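Local coordinates for arginine kinase (Anthopleura japonica, PDB 4RF6), which catalyses the reversible transfer of a phosphoryl group from ATP to L-arginine, giving phosphoarginine and ADP, in a chain that carries two tandem phosphagen kinase domains, at residues 132-137 and 284-289; 231-236 and 275-280; 311-316 and 335-340. One frame throughout, in Å; residues are numbered along the deposited sequence. Where two conformers were deposited one is given.

Contact 1: 132-137 and 284-289; sequences IRVARS and TGMRAS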
loop_
_atom_site.group_PDB
_atom_site.type_symbol
_atom_site.label_atom_id
_atom_site.label_comp_id
_atom_site.label_asym_id
_atom_site.label_seq_id
_atom_site.Cartn_x
_atom_site.Cartn_y
_atom_site.Cartn_z
ATOM N N ILE A 132 8.488 -9.333 7.259
ATOM C CA ILE A 132 9.291 -10.299 7.999
ATOM C C ILE A 132 9.456 -9.834 9.441
ATOM O O ILE A 132 9.835 -8.687 9.707
ATOM C CB ILE A 132 10.673 -10.551 7.356
ATOM C CG1 ILE A 132 10.528 -10.887 5.869
ATOM C CG2 ILE A 132 11.390 -11.683 8.080
ATOM C CD1 ILE A 132 11.848 -11.141 5.155
ATOM N N ARG A 133 9.151 -10.734 10.365
ATOM C CA ARG A 133 9.193 -10.440 11.791
ATOM C C ARG A 133 10.054 -11.470 12.503
ATOM O O ARG A 133 10.012 -12.645 12.161
ATOM C CB ARG A 133 7.776 -10.491 12.355
ATOM C CG ARG A 133 7.684 -10.417 13.868
ATOM C CD ARG A 133 6.720 -11.470 14.390
ATOM N NE ARG A 133 7.408 -12.615 14.982
ATOM C CZ ARG A 133 6.844 -13.799 15.205
ATOM N NH1 ARG A 133 7.552 -14.776 15.753
ATOM N NH2 ARG A 133 5.578 -14.010 14.873
ATOM N N VAL A 134 10.843 -11.026 13.480
ATOM C CA VAL A 134 11.593 -11.939 14.337
ATOM C C VAL A 134 11.445 -11.524 15.797
ATOM O O VAL A 134 11.338 -10.336 16.114
ATOM C CB VAL A 134 13.097 -12.027 13.976
ATOM C CG1 VAL A 134 13.296 -12.755 12.651
ATOM C CG2 VAL A 134 13.719 -10.637 13.935
ATOM N N ALA A 135 11.419 -12.518 16.676
ATOM C CA ALA A 135 11.402 -12.285 18.113
ATOM C C ALA A 135 12.802 -12.544 18.653
ATOM O O ALA A 135 13.457 -13.499 18.237
ATOM C CB ALA A 135 10.410 -13.210 18.778
ATOM N N ARG A 136 13.263 -11.694 19.567
ATOM C CA ARG A 136 14.586 -11.857 20.164
ATOM C C ARG A 136 14.531 -11.465 21.637
ATOM O O ARG A 136 13.682 -10.672 22.043
ATOM C CB ARG A 136 15.625 -10.991 19.436
ATOM C CG ARG A 136 15.916 -11.370 17.973
ATOM C CD ARG A 136 16.684 -12.683 17.882
ATOM N NE ARG A 136 17.093 -12.990 16.511
ATOM C CZ ARG A 136 16.372 -13.717 15.663
ATOM N NH1 ARG A 136 15.198 -14.213 16.040
ATOM N NH2 ARG A 136 16.824 -13.952 14.438
ATOM N N SER A 137 15.431 -12.025 22.437
ATOM C CA SER A 137 15.569 -11.623 23.828
ATOM C C SER A 137 17.044 -11.345 24.102
ATOM O O SER A 137 17.917 -12.020 23.548
ATOM C CB SER A 137 15.031 -12.709 24.765
ATOM O OG SER A 137 13.661 -12.967 24.522
ATOM N N THR A 284 14.273 -19.667 14.550
ATOM C CA THR A 284 14.431 -18.408 13.834
ATOM C C THR A 284 13.621 -17.320 14.513
ATOM O O THR A 284 13.918 -16.131 14.369
ATOM C CB THR A 284 13.920 -18.511 12.404
ATOM O OG1 THR A 284 12.530 -18.876 12.422
ATOM C CG2 THR A 284 14.725 -19.542 11.617
ATOM N N GLY A 285 12.578 -17.729 15.233
ATOM C CA GLY A 285 11.661 -16.783 15.839
ATOM C C GLY A 285 10.951 -15.950 14.797
ATOM O O GLY A 285 10.466 -14.856 15.092
ATOM N N MET A 286 10.876 -16.475 13.575
ATOM C CA MET A 286 10.465 -15.670 12.429
ATOM C C MET A 286 9.063 -15.981 11.924
ATOM O O MET A 286 8.679 -17.147 11.824
ATOM C CB MET A 286 11.464 -15.858 11.277
ATOM C CG MET A 286 11.076 -15.153 9.973
ATOM S SD MET A 286 12.266 -15.448 8.659
ATOM C CE MET A 286 13.701 -14.626 9.339
ATOM N N ARG A 287 8.298 -14.936 11.616
ATOM C CA ARG A 287 7.152 -15.089 10.720
ATOM C C ARG A 287 7.347 -14.214 9.486
ATOM O O ARG A 287 7.373 -12.982 9.580
ATOM C CB ARG A 287 5.816 -14.750 11.383
ATOM C CG ARG A 287 4.628 -15.041 10.450
ATOM C CD ARG A 287 3.278 -14.591 11.001
ATOM N NE ARG A 287 2.197 -14.899 10.064
ATOM C CZ ARG A 287 1.617 -14.012 9.257
ATOM N NH1 ARG A 287 0.646 -14.394 8.435
ATOM N NH2 ARG A 287 2.000 -12.741 9.273
ATOM N N ALA A 288 7.489 -14.865 8.335
ATOM C CA ALA A 288 7.583 -14.185 7.047
ATOM C C ALA A 288 6.229 -14.308 6.363
ATOM O O ALA A 288 5.614 -15.377 6.390
ATOM C CB ALA A 288 8.668 -14.826 6.194
ATOM N N SER A 289 5.763 -13.232 5.736
ATOM C CA SER A 289 4.427 -13.212 5.141
ATOM C C SER A 289 4.364 -12.366 3.869
ATOM O O SER A 289 4.802 -11.213 3.872
ATOM C CB SER A 289 3.414 -12.688 6.163
ATOM O OG SER A 289 2.206 -12.288 5.543
#
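Strands 132-136 and 286-289 run antiparallel, their axes approaching to 4.6 Å at 173°. Arg133 and Arg287 form the hydrogen-bonded pair, joined by Arg133 N to Arg287 O and Arg287 N to Arg133 O; Ile132 with Ala288 and Val134 with Met286 are the non-hydrogen-bonded pairs on either side. Where strand 286-289 gives way to the preceding loop, Gly285 O takes two donors from opposite faces of its carbonyl plane. Ala135 N reaches it at 3.0 Å from one, while Arg133 NH1, in the conformer described, one of two modelled, comes from the other, 3.0 Å from Gly285 O and 62° out of the plane. Gly285, at positive phi, lets the backbone pass close to Ala135.

The side chains divide between the two faces. With Ile132 and Ala288 lies Met286, whose chain extends through SD and then bends (chi3 -65°), setting CE 3.8 Å from Val134 CG1 and SD 3.9 Å from Ile132 CG2; helices 246-264 and 344-370 pack on this side. Toward the other face Arg133 bends at chi2 and chi3, and its guanidinium folds back over the backbone N of Arg287, while NH2 touches Arg287 CB at 3.6 Å. Asn281 is a further partner of Arg133 NH1. Arg287 instead extends away to a salt bridge with Asp333. Arg136 NH1 donates in its guanidinium plane to Thr284 O at 2.8 Å, and also to Ala135 O; its NH2 forms a salt bridge with Glu344, and Tyr274 makes a cation-pi contact. Thr284 OG1 accepts from Met286 N, an ST turn leading into the strand. This is an interior strand pairing of the antiparallel catalytic sheet of phosphagen kinases, in which residues of both strands, including Arg133 and Arg287, are predicted to bind ATP.

Contact 2: 231-236 and 275-280; sequences EEDHLR and LTSCPS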
loop_
_atom_site.group_PDB
_atom_site.type_symbol
_atom_site.label_atom_id
_atom_site.label_comp_id
_atom_site.label_asym_id
_atom_site.label_seq_id
_atom_site.Cartn_x
_atom_site.Cartn_y
_atom_site.Cartn_z
ATOM N N GLU A 231 7.093 -6.334 24.791
ATOM C CA GLU A 231 5.730 -6.853 24.749
ATOM C C GLU A 231 5.756 -8.322 25.204
ATOM O O GLU A 231 5.875 -8.602 26.403
ATOM C CB GLU A 231 5.138 -6.703 23.342
ATOM C CG GLU A 231 3.634 -6.980 23.235
ATOM C CD GLU A 231 3.314 -8.136 22.296
ATOM O OE1 GLU A 231 2.133 -8.544 22.230
ATOM O OE2 GLU A 231 4.245 -8.633 21.628
ATOM N N GLU A 232 5.684 -9.259 24.264
ATOM C CA GLU A 232 5.688 -10.679 24.616
ATOM C C GLU A 232 7.116 -11.213 24.751
ATOM O O GLU A 232 7.377 -12.151 25.516
ATOM C CB GLU A 232 4.902 -11.492 23.586
ATOM C CG GLU A 232 4.894 -12.991 23.862
ATOM C CD GLU A 232 4.098 -13.772 22.839
ATOM O OE1 GLU A 232 3.044 -13.267 22.400
ATOM O OE2 GLU A 232 4.526 -14.889 22.482
ATOM N N ASP A 233 8.032 -10.630 23.986
ATOM C CA ASP A 233 9.457 -10.890 24.161
ATOM C C ASP A 233 10.142 -9.533 24.319
ATOM O O ASP A 233 9.499 -8.501 24.133
ATOM C CB ASP A 233 10.026 -11.639 22.947
ATOM C CG ASP A 233 9.563 -13.082 22.874
ATOM O OD1 ASP A 233 10.151 -13.928 23.573
ATOM O OD2 ASP A 233 8.623 -13.370 22.104
ATOM N N HIS A 234 11.429 -9.526 24.666
ATOM C CA HIS A 234 12.150 -8.261 24.804
ATOM C C HIS A 234 12.032 -7.451 23.515
ATOM O O HIS A 234 11.844 -6.233 23.535
ATOM C CB HIS A 234 13.630 -8.503 25.116
ATOM C CG HIS A 234 13.869 -9.286 26.368
ATOM N ND1 HIS A 234 15.119 -9.737 26.736
ATOM C CD2 HIS A 234 13.020 -9.698 27.338
ATOM C CE1 HIS A 234 15.029 -10.394 27.879
ATOM N NE2 HIS A 234 13.764 -10.388 28.263
ATOM N N LEU A 235 12.128 -8.145 22.389
ATOM C CA LEU A 235 12.077 -7.495 21.094
ATOM C C LEU A 235 11.171 -8.241 20.129
ATOM O O LEU A 235 11.262 -9.470 19.992
ATOM C CB LEU A 235 13.480 -7.397 20.492
ATOM C CG LEU A 235 14.508 -6.630 21.319
ATOM C CD1 LEU A 235 15.927 -6.989 20.908
ATOM C CD2 LEU A 235 14.281 -5.147 21.162
ATOM N N ARG A 236 10.291 -7.490 19.477
ATOM C CA ARG A 236 9.607 -7.966 18.289
ATOM C C ARG A 236 9.979 -7.000 17.173
ATOM O O ARG A 236 9.581 -5.833 17.184
ATOM C CB ARG A 236 8.091 -8.001 18.477
ATOM C CG ARG A 236 7.385 -8.673 17.302
ATOM C CD ARG A 236 5.885 -8.460 17.318
ATOM N NE ARG A 236 5.226 -9.224 18.373
ATOM C CZ ARG A 236 3.921 -9.476 18.402
ATOM N NH1 ARG A 236 3.141 -9.031 17.425
ATOM N NH2 ARG A 236 3.394 -10.177 19.400
ATOM N N LEU A 275 15.878 -18.006 21.957
ATOM C CA LEU A 275 14.927 -18.281 23.023
ATOM C C LEU A 275 13.846 -17.221 23.053
ATOM O O LEU A 275 14.124 -16.025 22.908
ATOM C CB LEU A 275 15.641 -18.330 24.369
ATOM C CG LEU A 275 16.770 -19.354 24.389
ATOM C CD1 LEU A 275 17.496 -19.289 25.701
ATOM C CD2 LEU A 275 16.222 -20.750 24.156
ATOM N N THR A 276 12.610 -17.670 23.238
ATOM C CA THR A 276 11.455 -16.785 23.258
ATOM C C THR A 276 10.530 -17.230 24.378
ATOM O O THR A 276 10.659 -18.347 24.883
ATOM C CB THR A 276 10.695 -16.847 21.929
ATOM O OG1 THR A 276 10.405 -18.214 21.614
ATOM C CG2 THR A 276 11.524 -16.246 20.802
ATOM N N SER A 277 9.597 -16.366 24.757
ATOM C CA SER A 277 8.670 -16.664 25.847
ATOM C C SER A 277 7.787 -17.870 25.534
ATOM O O SER A 277 7.639 -18.778 26.356
ATOM C CB SER A 277 7.800 -15.445 26.147
ATOM O OG SER A 277 8.593 -14.303 26.394
ATOM N N CYS A 278 7.198 -17.866 24.343
ATOM C CA CYS A 278 6.361 -18.967 23.896
ATOM C C CYS A 278 7.192 -19.900 23.032
ATOM O O CYS A 278 7.881 -19.454 22.115
ATOM C CB CYS A 278 5.165 -18.444 23.099
ATOM S SG CYS A 278 4.063 -19.753 22.488
ATOM N N PRO A 279 7.149 -21.211 23.325
ATOM C CA PRO A 279 7.953 -22.156 22.535
ATOM C C PRO A 279 7.585 -22.195 21.051
ATOM O O PRO A 279 8.324 -22.798 20.274
ATOM C CB PRO A 279 7.668 -23.521 23.195
ATOM C CG PRO A 279 6.490 -23.293 24.115
ATOM C CD PRO A 279 6.552 -21.848 24.511
ATOM N N SER A 280 6.477 -21.573 20.658
ATOM C CA SER A 280 6.082 -21.563 19.252
ATOM C C SER A 280 7.034 -20.700 18.428
ATOM O O SER A 280 7.132 -20.851 17.201
ATOM C CB SER A 280 4.652 -21.038 19.098
ATOM O OG SER A 280 4.543 -19.692 19.538
HETATM O O HOH W 1 7.170 -15.707 22.395
#
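The loop leading into strand 235-242 meets the loop that carries Cys278 at the guanidino-substrate site, to which Glu232 and Cys278 are assigned by similarity. Ser277 bridges the two loops with its backbone and its hydroxyl. Its OG, anti to its carbonyl carbon (chi1 -54°), donates to Glu232 O over a short 2.6 Å, lying in the carbonyl plane. Its backbone N donates to Asp233 OD1 at 2.8 Å, meeting that oxygen on the syn side of the carboxylate. The same OD1 rests against Thr276, 3.2 Å from its CA and 3.4 Å from its CB.

In phosphagen kinases these are the loops that hold a carboxylate and a cysteine beside the guanidinium of the substrate, and here the two residues meet directly only through Glu232 OE2 and Cys278 CB, 3.7 Å apart. The Glu232 chain is extended, with CG anti to the backbone N (chi1 178°), which carries its carboxylate across to the second loop. A water completes the link: it donates to Glu232 OE2 and to Asp233 OD2, each at 2.8 Å, and accepts from Cys278 N at 2.9 Å. Asp233 probably acts as a second-shell group, with OD1 taking Ser277 N and OD2 reaching Cys278 N through the water. Within the cysteine loop, Thr276 OG1 donates to Cys278 O, and Tyr75, another substrate-site residue by similarity, lies near the Cys278 side chain.

Contact 3: 311-316 and 335-340; sequences HIQARG and SNRRRL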
loop_
_atom_site.group_PDB
_atom_site.type_symbol
_atom_site.label_atom_id
_atom_site.label_comp_id
_atom_site.label_asym_id
_atom_site.label_seq_id
_atom_site.Cartn_x
_atom_site.Cartn_y
_atom_site.Cartn_z
ATOM N N HIS A 311 7.421 -25.747 2.608
ATOM C CA HIS A 311 7.002 -25.661 4.011
ATOM C C HIS A 311 6.345 -24.325 4.326
ATOM O O HIS A 311 6.592 -23.718 5.374
ATOM C CB HIS A 311 8.184 -25.911 4.948
ATOM C CG HIS A 311 9.051 -27.050 4.520
ATOM N ND1 HIS A 311 10.378 -26.889 4.182
ATOM C CD2 HIS A 311 8.775 -28.365 4.342
ATOM C CE1 HIS A 311 10.885 -28.057 3.830
ATOM N NE2 HIS A 311 9.932 -28.967 3.917
ATOM N N ILE A 312 5.507 -23.873 3.401
ATOM C CA ILE A 312 4.739 -22.652 3.587
ATOM C C ILE A 312 3.255 -22.999 3.644
ATOM O O ILE A 312 2.875 -24.145 3.405
ATOM C CB ILE A 312 5.017 -21.645 2.470
ATOM C CG1 ILE A 312 4.788 -22.283 1.095
ATOM C CG2 ILE A 312 6.445 -21.123 2.589
ATOM C CD1 ILE A 312 5.132 -21.367 -0.084
ATOM N N GLN A 313 2.421 -22.019 3.976
ATOM C CA GLN A 313 0.984 -22.248 4.080
ATOM C C GLN A 313 0.243 -21.086 3.428
ATOM O O GLN A 313 0.747 -19.959 3.404
ATOM C CB GLN A 313 0.573 -22.382 5.547
ATOM C CG GLN A 313 0.928 -21.164 6.392
ATOM C CD GLN A 313 0.910 -21.451 7.883
ATOM O OE1 GLN A 313 0.177 -22.324 8.354
ATOM N NE2 GLN A 313 1.723 -20.713 8.638
ATOM N N ALA A 314 -0.946 -21.359 2.898
ATOM C CA ALA A 314 -1.752 -20.313 2.273
ATOM C C ALA A 314 -3.087 -20.137 2.980
ATOM O O ALA A 314 -3.865 -21.088 3.101
ATOM C CB ALA A 314 -1.966 -20.608 0.803
ATOM N N ARG A 315 -3.354 -18.915 3.433
ATOM C CA ARG A 315 -4.612 -18.602 4.098
ATOM C C ARG A 315 -5.242 -17.369 3.469
ATOM O O ARG A 315 -4.534 -16.492 2.973
ATOM C CB ARG A 315 -4.375 -18.339 5.584
ATOM C CG ARG A 315 -3.960 -19.560 6.394
ATOM C CD ARG A 315 -5.158 -20.422 6.777
ATOM N NE ARG A 315 -4.926 -21.110 8.042
ATOM C CZ ARG A 315 -5.032 -20.527 9.233
ATOM N NH1 ARG A 315 -5.366 -19.245 9.320
ATOM N NH2 ARG A 315 -4.802 -21.220 10.339
ATOM N N GLY A 316 -6.571 -17.300 3.492
ATOM C CA GLY A 316 -7.275 -16.098 3.075
ATOM C C GLY A 316 -6.817 -14.907 3.897
ATOM O O GLY A 316 -6.330 -15.072 5.016
ATOM N N SER A 335 2.683 -17.779 4.286
ATOM C CA SER A 335 3.576 -17.655 5.437
ATOM C C SER A 335 4.357 -18.940 5.678
ATOM O O SER A 335 4.007 -19.999 5.152
ATOM C CB SER A 335 2.801 -17.239 6.694
ATOM O OG SER A 335 1.909 -18.257 7.107
ATOM N N ASN A 336 5.424 -18.850 6.463
ATOM C CA ASN A 336 6.214 -20.036 6.779
ATOM C C ASN A 336 5.533 -20.877 7.851
ATOM O O ASN A 336 4.891 -20.341 8.760
ATOM C CB ASN A 336 7.592 -19.625 7.278
ATOM C CG ASN A 336 7.509 -18.696 8.460
ATOM O OD1 ASN A 336 6.825 -17.674 8.402
ATOM N ND2 ASN A 336 8.173 -19.058 9.556
ATOM N N ARG A 337 5.685 -22.194 7.764
ATOM C CA ARG A 337 5.165 -23.064 8.810
ATOM C C ARG A 337 6.240 -23.439 9.829
ATOM O O ARG A 337 5.924 -23.909 10.924
ATOM C CB ARG A 337 4.545 -24.330 8.211
ATOM C CG ARG A 337 3.032 -24.262 8.049
ATOM C CD ARG A 337 2.445 -25.591 7.583
ATOM N NE ARG A 337 2.877 -25.939 6.233
ATOM C CZ ARG A 337 2.157 -26.658 5.375
ATOM N NH1 ARG A 337 0.956 -27.105 5.724
ATOM N NH2 ARG A 337 2.635 -26.926 4.164
ATOM N N ARG A 338 7.504 -23.221 9.471
ATOM C CA ARG A 338 8.626 -23.750 10.249
ATOM C C ARG A 338 9.589 -22.682 10.798
ATOM O O ARG A 338 9.812 -21.640 10.169
ATOM C CB ARG A 338 9.396 -24.776 9.410
ATOM C CG ARG A 338 8.574 -25.990 8.992
ATOM C CD ARG A 338 9.420 -26.944 8.167
ATOM N NE ARG A 338 8.793 -28.253 7.985
ATOM C CZ ARG A 338 9.394 -29.291 7.410
ATOM N NH1 ARG A 338 10.637 -29.174 6.958
ATOM N NH2 ARG A 338 8.752 -30.444 7.283
ATOM N N ARG A 339 10.160 -22.960 11.970
ATOM C CA ARG A 339 11.090 -22.042 12.629
ATOM C C ARG A 339 12.289 -22.769 13.235
ATOM O O ARG A 339 13.337 -22.166 13.490
ATOM C CB ARG A 339 10.383 -21.268 13.741
ATOM C CG ARG A 339 9.282 -20.347 13.270
ATOM C CD ARG A 339 8.725 -19.528 14.423
ATOM N NE ARG A 339 7.722 -18.582 13.953
ATOM C CZ ARG A 339 6.411 -18.766 14.063
ATOM N NH1 ARG A 339 5.941 -19.859 14.651
ATOM N NH2 ARG A 339 5.572 -17.849 13.594
ATOM N N LEU A 340 12.120 -24.060 13.497
ATOM C CA LEU A 340 13.205 -24.874 14.036
ATOM C C LEU A 340 13.699 -25.848 12.981
ATOM O O LEU A 340 12.908 -26.606 12.406
ATOM C CB LEU A 340 12.750 -25.642 15.281
ATOM C CG LEU A 340 12.900 -24.921 16.621
ATOM C CD1 LEU A 340 12.198 -25.683 17.743
ATOM C CD2 LEU A 340 14.371 -24.730 16.943
#
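His311 and Arg338 lie flat against each other, ring and guanidinium centres 3.6 Å apart and planes only 9° from parallel. Arg338 is extended from CG to NE, which carries its head across to the imidazole; NH1 sits over the middle of the ring, while His311 CD2 lies over the centre of the guanidinium. The contact between NH1 and NE2 is therefore one of stacked faces, and its angle rules out a hydrogen bond.

Gln313 and Arg337 cross obliquely, with Gln313 OE1 3.5 Å from Arg337 CG. The Gln313 side chain starts between its own backbone N and carbonyl carbon (chi1 58°), then extends alongside Ser335 until NE2 donates to Ser335 OG at 2.9 Å, a bent bond tilted from the amide plane. Arg337 turns at chi3 and brings a face of its guanidinium over Ile312 O.

Gln313 and Ser335 also exchange both backbone bonds of an antiparallel pair, and Arg337 N to His311 O continues the link past it. Strand 312-316, entered from helix 303-310 through a Schellman motif at His311, thus forms one edge of the catalytic sheet beside strand 331-336, with Ile312 and Asn336 touching helix 344-370.

Overall arrangement
All three contacts belong to the catalytic part of the first phosphagen kinase repeat and to one eight-stranded antiparallel sheet. Contact 1 lies between the other two, about 10 Å from contact 2 and 12 Å from contact 3, centre to centre; contacts 2 and 3 are about 19 Å apart. Strand 127-136 neighbours strand 235-242 of contact 2, and strand 286-293 neighbours strand 331-336 of contact 3. Along the chain, contact 2 falls between the segments of contact 1, and contact 3 follows. Arg136 O to Leu235 N and Arg339 NE to Met286 O join the regions. The shared sheet brings the substrate loops of contact 2, inferred by similarity, close to predicted ATP-binding residues in contacts 1 and 3.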